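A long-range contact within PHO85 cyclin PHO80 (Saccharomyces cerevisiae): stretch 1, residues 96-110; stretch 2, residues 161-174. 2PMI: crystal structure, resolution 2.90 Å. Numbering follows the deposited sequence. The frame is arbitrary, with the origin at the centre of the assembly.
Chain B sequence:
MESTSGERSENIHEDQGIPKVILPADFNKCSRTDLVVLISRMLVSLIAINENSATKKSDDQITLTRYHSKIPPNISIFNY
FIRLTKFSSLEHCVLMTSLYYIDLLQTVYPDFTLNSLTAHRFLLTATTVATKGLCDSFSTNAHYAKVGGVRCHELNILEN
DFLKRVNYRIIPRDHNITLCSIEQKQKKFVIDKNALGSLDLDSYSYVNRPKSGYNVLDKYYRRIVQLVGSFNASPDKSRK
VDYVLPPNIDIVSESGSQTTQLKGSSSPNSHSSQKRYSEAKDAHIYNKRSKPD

Stretch 1 96-110: MTSLYYIDLLQTVYP
Stretch 2 161-174: DFLKRVNYRIIPRD

Packing a helix against the irregular chain that follows another helix illustrates a general principle: one helical face supplies side chains at regular intervals, and the less regular partner fits itself between them. In the cyclin PHO80, stretch 1 is helical for most of its length, continuing a helix that begins earlier in the chain, whereas stretch 2 is helical only through Lys164 and then continues as loop. The register runs in opposite order along the two chains: Thr97 faces Pro172 and Tyr109 faces Arg165. The CA atoms of Thr97 and Pro172 lie 6.8 Å apart, those of Tyr101 and Ile170 7.7 Å, those of Val108 and Val166 7.0 Å, and those of Tyr109 and Arg165 6.6 Å. Together the stretches bury 680 Å².

At the apolar centre, Leu104 (chi1 179°, chi2 90°) points toward stretch 2 and brings CD2 to 3.3 Å from CG1 of Val166, a tight contact. Val166 (t; phi/psi -129/-9) lies just beyond the second helix, and its compact branched side chain also meets Leu105, whose CD1 is 4.2 Å from Val166 CG2. Leu105 leaves its backbone sideways, but its t,p rotamer carries the end inward, so that CD2 reaches 3.9 Å from Phe162 CD2, at the edge of the phenyl ring. Phe162 (t, chi2 -83°) likewise starts sideways and ends nearer. One turn before Leu105, Tyr101 (m, chi2 176°) receives Phe162 CZ over one face of its ring, 3.8 Å from Tyr101 CD1. The ring centroids are 5.4 Å apart and the planes meet at 46°, an oblique pairing. Val108 (m) points toward stretch 2, its CG2 3.4 Å from the carbonyl O of Arg165 and 4.5 Å from Val166 CG2, the latter a looser apolar contact.

Toward the start of stretch 1, tyrosine and proline take over. Tyr100 (chi1 157°, chi2 79°) points toward stretch 2 and lays CE2 3.6 Å from Pro172 CB; the rigid proline ring, puckered C-gamma endo, offers an apolar surface without a long flexible side chain. Thr97 OG1 approaches Pro172 CG at 3.9 Å, its hydroxyl being satisfied elsewhere in the structure.

Tyrosine also allows a buried aromatic side chain to carry a polar end. Tyr101 OH donates a hydrogen bond to the carbonyl O of Ile170 at 2.8 Å, though the hydroxyl position is less certain in the model. The acceptor lies at the ring edge, near its plane. The loop presents this carbonyl with Ile170 at phi/psi -90/-10, after Asn167 and Tyr168 have both adopted positive phi (59/45 and 50/39).

At the polar edge, partly exposed Arg165 covers the buried ring of Tyr109. Tyr109, in loop conformation (-149/83), has its CA-to-CB bond pointing toward stretch 2, with chi1 -175° and chi2 23° setting the ring. Arg165, extended as m,t,t with chi4 -66°, stacks its guanidinium flat on that ring, with centres 3.5 Å apart and planes at 6°; its CD sits over the face, 3.2 Å from the Tyr109 ring centroid. Arginine suits this partly exposed place because its methylenes and planar cation can cover an aromatic face while its nitrogens remain available. Indeed, Arg165 NE forms a salt bridge with Asp161 OD2 at 3.1 Å, one helical turn back.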

# COMPACT_ATOMS: atom_id res chain seq x y z
N MET B 96 -15.90 -0.37 6.22
CA MET B 96 -16.51 0.29 5.08
C MET B 96 -16.22 -0.49 3.80
O MET B 96 -17.12 -0.89 3.07
CB MET B 96 -15.96 1.71 4.96
CG MET B 96 -16.43 2.64 6.05
SD MET B 96 -18.21 2.57 6.20
CE MET B 96 -18.70 3.20 4.60
N THR B 97 -14.93 -0.70 3.55
CA THR B 97 -14.50 -1.43 2.38
C THR B 97 -15.32 -2.69 2.16
O THR B 97 -15.72 -2.99 1.04
CB THR B 97 -13.02 -1.81 2.51
OG1 THR B 97 -12.21 -0.63 2.43
CG2 THR B 97 -12.63 -2.80 1.41
N SER B 98 -15.56 -3.43 3.23
CA SER B 98 -16.34 -4.65 3.10
C SER B 98 -17.66 -4.37 2.40
O SER B 98 -18.02 -5.04 1.42
CB SER B 98 -16.59 -5.26 4.48
OG SER B 98 -15.47 -6.04 4.88
N LEU B 99 -18.38 -3.36 2.88
CA LEU B 99 -19.65 -2.98 2.30
C LEU B 99 -19.45 -2.63 0.84
O LEU B 99 -20.12 -3.17 -0.05
CB LEU B 99 -20.24 -1.79 3.06
CG LEU B 99 -21.65 -1.38 2.63
CD1 LEU B 99 -22.66 -2.43 3.07
CD2 LEU B 99 -21.98 -0.03 3.24
N TYR B 100 -18.53 -1.71 0.58
CA TYR B 100 -18.23 -1.30 -0.79
C TYR B 100 -17.91 -2.51 -1.66
O TYR B 100 -18.24 -2.53 -2.85
CB TYR B 100 -17.05 -0.35 -0.78
CG TYR B 100 -16.32 -0.27 -2.09
CD1 TYR B 100 -16.82 0.48 -3.15
CD2 TYR B 100 -15.10 -0.93 -2.26
CE1 TYR B 100 -16.14 0.60 -4.34
CE2 TYR B 100 -14.40 -0.82 -3.46
CZ TYR B 100 -14.92 -0.05 -4.49
OH TYR B 100 -14.23 0.09 -5.68
N TYR B 101 -17.26 -3.51 -1.08
CA TYR B 101 -16.93 -4.72 -1.83
C TYR B 101 -18.18 -5.43 -2.34
O TYR B 101 -18.09 -6.35 -3.16
CB TYR B 101 -16.14 -5.70 -0.96
CG TYR B 101 -14.64 -5.48 -0.93
CD1 TYR B 101 -13.83 -6.25 -0.10
CD2 TYR B 101 -14.04 -4.48 -1.70
CE1 TYR B 101 -12.45 -6.05 -0.03
CE2 TYR B 101 -12.67 -4.26 -1.65
CZ TYR B 101 -11.88 -5.05 -0.81
OH TYR B 101 -10.52 -4.85 -0.75
N ILE B 102 -19.35 -5.03 -1.85
CA ILE B 102 -20.61 -5.62 -2.27
C ILE B 102 -20.94 -5.07 -3.65
O ILE B 102 -21.17 -5.83 -4.60
CB ILE B 102 -21.75 -5.26 -1.31
CG1 ILE B 102 -21.49 -5.92 0.03
CG2 ILE B 102 -23.09 -5.72 -1.87
CD1 ILE B 102 -22.50 -5.54 1.07
N ASP B 103 -20.96 -3.75 -3.76
CA ASP B 103 -21.25 -3.09 -5.02
C ASP B 103 -20.19 -3.48 -6.04
O ASP B 103 -20.43 -3.42 -7.25
CB ASP B 103 -21.28 -1.57 -4.85
CG ASP B 103 -22.60 -1.06 -4.26
OD1 ASP B 103 -23.35 -1.87 -3.67
OD2 ASP B 103 -22.87 0.16 -4.37
N LEU B 104 -19.00 -3.89 -5.57
CA LEU B 104 -17.95 -4.27 -6.51
C LEU B 104 -18.17 -5.66 -7.06
O LEU B 104 -17.96 -5.89 -8.24
CB LEU B 104 -16.55 -4.20 -5.89
CG LEU B 104 -15.48 -4.65 -6.91
CD1 LEU B 104 -14.99 -3.43 -7.70
CD2 LEU B 104 -14.30 -5.33 -6.23
N LEU B 105 -18.55 -6.60 -6.20
CA LEU B 105 -18.78 -7.96 -6.63
C LEU B 105 -20.11 -8.07 -7.39
O LEU B 105 -20.15 -8.71 -8.45
CB LEU B 105 -18.78 -8.91 -5.43
CG LEU B 105 -18.58 -10.39 -5.75
CD1 LEU B 105 -17.24 -10.55 -6.43
CD2 LEU B 105 -18.62 -11.26 -4.48
N GLN B 106 -21.18 -7.45 -6.89
CA GLN B 106 -22.47 -7.50 -7.59
C GLN B 106 -22.33 -7.01 -9.02
O GLN B 106 -23.08 -7.42 -9.89
CB GLN B 106 -23.56 -6.66 -6.89
CG GLN B 106 -24.08 -7.21 -5.55
CD GLN B 106 -25.50 -6.73 -5.18
OE1 GLN B 106 -25.88 -5.57 -5.40
NE2 GLN B 106 -26.27 -7.64 -4.60
N THR B 107 -21.37 -6.12 -9.25
CA THR B 107 -21.16 -5.57 -10.59
C THR B 107 -20.29 -6.42 -11.51
O THR B 107 -20.54 -6.47 -12.71
CB THR B 107 -20.54 -4.13 -10.52
OG1 THR B 107 -21.56 -3.16 -10.22
CG2 THR B 107 -19.88 -3.75 -11.84
N VAL B 108 -19.28 -7.10 -10.97
CA VAL B 108 -18.37 -7.87 -11.83
C VAL B 108 -18.44 -9.39 -11.71
O VAL B 108 -17.54 -10.12 -12.14
CB VAL B 108 -16.92 -7.40 -11.58
CG1 VAL B 108 -16.83 -5.90 -11.83
CG2 VAL B 108 -16.48 -7.74 -10.14
N TYR B 109 -19.53 -9.85 -11.12
CA TYR B 109 -19.76 -11.27 -10.95
C TYR B 109 -21.28 -11.42 -11.00
O TYR B 109 -21.95 -11.45 -9.96
CB TYR B 109 -19.23 -11.74 -9.60
CG TYR B 109 -19.33 -13.24 -9.41
CD1 TYR B 109 -19.40 -14.08 -10.51
CD2 TYR B 109 -19.32 -13.82 -8.14
CE1 TYR B 109 -19.46 -15.44 -10.36
CE2 TYR B 109 -19.38 -15.19 -8.00
CZ TYR B 109 -19.45 -15.99 -9.12
OH TYR B 109 -19.51 -17.35 -9.03
N PRO B 110 -21.83 -11.50 -12.22
CA PRO B 110 -23.28 -11.64 -12.40
C PRO B 110 -23.95 -12.62 -11.45
O PRO B 110 -24.92 -12.26 -10.79
CB PRO B 110 -23.41 -12.00 -13.88
CG PRO B 110 -22.03 -12.47 -14.28
CD PRO B 110 -21.14 -11.55 -13.52
N ASP B 161 -11.16 -17.31 -4.70
CA ASP B 161 -12.29 -17.10 -5.61
C ASP B 161 -12.56 -15.62 -5.77
O ASP B 161 -12.45 -15.09 -6.88
CB ASP B 161 -13.54 -17.77 -5.05
CG ASP B 161 -14.68 -17.78 -6.03
OD1 ASP B 161 -14.65 -18.61 -6.97
OD2 ASP B 161 -15.60 -16.94 -5.88
N PHE B 162 -12.91 -14.96 -4.67
CA PHE B 162 -13.18 -13.53 -4.71
C PHE B 162 -12.05 -12.72 -5.34
O PHE B 162 -12.31 -11.77 -6.09
CB PHE B 162 -13.45 -13.00 -3.29
CG PHE B 162 -13.63 -11.50 -3.22
CD1 PHE B 162 -12.52 -10.66 -3.14
CD2 PHE B 162 -14.90 -10.94 -3.20
CE1 PHE B 162 -12.68 -9.28 -3.05
CE2 PHE B 162 -15.08 -9.56 -3.11
CZ PHE B 162 -13.97 -8.72 -3.03
N LEU B 163 -10.81 -13.10 -5.06
CA LEU B 163 -9.69 -12.37 -5.63
C LEU B 163 -9.60 -12.51 -7.13
O LEU B 163 -9.18 -11.58 -7.82
CB LEU B 163 -8.36 -12.78 -4.97
CG LEU B 163 -8.15 -12.10 -3.61
CD1 LEU B 163 -6.75 -12.40 -3.07
CD2 LEU B 163 -8.31 -10.61 -3.78
N LYS B 164 -10.02 -13.66 -7.66
CA LYS B 164 -9.98 -13.88 -9.10
C LYS B 164 -11.08 -13.11 -9.82
O LYS B 164 -10.86 -12.52 -10.89
CB LYS B 164 -10.11 -15.37 -9.40
CG LYS B 164 -8.94 -16.17 -8.88
CD LYS B 164 -9.15 -17.65 -9.10
CE LYS B 164 -8.08 -18.45 -8.36
NZ LYS B 164 -8.34 -19.92 -8.36
N ARG B 165 -12.26 -13.10 -9.23
CA ARG B 165 -13.38 -12.41 -9.83
C ARG B 165 -13.26 -10.91 -9.81
O ARG B 165 -14.16 -10.21 -10.29
CB ARG B 165 -14.66 -12.83 -9.14
CG ARG B 165 -14.96 -14.28 -9.33
CD ARG B 165 -16.24 -14.67 -8.67
NE ARG B 165 -16.44 -16.11 -8.79
CZ ARG B 165 -16.64 -16.75 -9.93
NH1 ARG B 165 -16.67 -16.09 -11.08
NH2 ARG B 165 -16.80 -18.07 -9.92
N VAL B 166 -12.17 -10.40 -9.27
CA VAL B 166 -11.99 -8.96 -9.15
C VAL B 166 -10.66 -8.52 -9.71
O VAL B 166 -10.40 -7.33 -9.86
CB VAL B 166 -12.08 -8.52 -7.67
CG1 VAL B 166 -11.85 -7.03 -7.56
CG2 VAL B 166 -13.44 -8.89 -7.07
N ASN B 167 -9.82 -9.51 -10.01
CA ASN B 167 -8.48 -9.26 -10.54
C ASN B 167 -7.67 -8.41 -9.57
O ASN B 167 -6.99 -7.46 -9.95
CB ASN B 167 -8.56 -8.58 -11.92
CG ASN B 167 -9.05 -9.52 -13.01
OD1 ASN B 167 -9.15 -9.14 -14.18
ND2 ASN B 167 -9.35 -10.77 -12.64
N TYR B 168 -7.76 -8.78 -8.29
CA TYR B 168 -7.07 -8.09 -7.22
C TYR B 168 -7.28 -6.59 -7.25
O TYR B 168 -6.35 -5.83 -6.97
CB TYR B 168 -5.57 -8.40 -7.28
CG TYR B 168 -5.30 -9.88 -7.29
CD1 TYR B 168 -5.51 -10.63 -8.43
CD2 TYR B 168 -4.89 -10.53 -6.14
CE1 TYR B 168 -5.33 -12.00 -8.43
CE2 TYR B 168 -4.70 -11.91 -6.13
CZ TYR B 168 -4.92 -12.64 -7.28
OH TYR B 168 -4.72 -14.00 -7.29
N ARG B 169 -8.49 -6.16 -7.58
CA ARG B 169 -8.80 -4.73 -7.65
C ARG B 169 -9.62 -4.35 -6.43
O ARG B 169 -10.76 -3.92 -6.53
CB ARG B 169 -9.56 -4.42 -8.94
CG ARG B 169 -8.74 -4.77 -10.16
CD ARG B 169 -8.97 -3.78 -11.28
NE ARG B 169 -8.75 -2.39 -10.89
CZ ARG B 169 -7.92 -1.57 -11.52
NH1 ARG B 169 -7.22 -2.00 -12.57
NH2 ARG B 169 -7.79 -0.31 -11.13
N ILE B 170 -8.97 -4.52 -5.29
CA ILE B 170 -9.53 -4.29 -3.97
C ILE B 170 -9.38 -2.89 -3.38
O ILE B 170 -9.99 -2.62 -2.34
CB ILE B 170 -8.88 -5.25 -3.00
CG1 ILE B 170 -7.37 -4.97 -2.99
CG2 ILE B 170 -9.15 -6.67 -3.41
CD1 ILE B 170 -6.54 -5.89 -2.15
N ILE B 171 -8.57 -2.02 -3.99
CA ILE B 171 -8.38 -0.67 -3.43
C ILE B 171 -9.55 0.25 -3.80
O ILE B 171 -9.70 0.67 -4.94
CB ILE B 171 -7.05 -0.02 -3.94
CG1 ILE B 171 -5.86 -0.96 -3.69
CG2 ILE B 171 -6.78 1.29 -3.21
CD1 ILE B 171 -4.57 -0.51 -4.43
N PRO B 172 -10.39 0.58 -2.81
CA PRO B 172 -11.56 1.44 -3.02
C PRO B 172 -11.20 2.84 -3.49
O PRO B 172 -11.02 3.76 -2.70
CB PRO B 172 -12.24 1.44 -1.66
CG PRO B 172 -11.07 1.40 -0.73
CD PRO B 172 -10.16 0.37 -1.37
N ARG B 173 -11.10 2.99 -4.80
CA ARG B 173 -10.79 4.29 -5.37
C ARG B 173 -11.88 4.58 -6.42
O ARG B 173 -12.41 3.67 -7.07
CB ARG B 173 -9.39 4.23 -5.98
CG ARG B 173 -8.53 5.48 -5.78
CD ARG B 173 -7.13 5.18 -6.27
NE ARG B 173 -6.38 6.38 -6.62
CZ ARG B 173 -5.18 6.36 -7.18
NH1 ARG B 173 -4.61 5.19 -7.44
NH2 ARG B 173 -4.55 7.49 -7.49
N ASP B 174 -12.23 5.86 -6.56
CA ASP B 174 -13.28 6.31 -7.48
C ASP B 174 -13.55 5.50 -8.73
O ASP B 174 -14.66 5.06 -8.94
CB ASP B 174 -13.07 7.78 -7.86
CG ASP B 174 -13.31 8.73 -6.68
OD1 ASP B 174 -13.97 8.29 -5.71
OD2 ASP B 174 -12.86 9.90 -6.73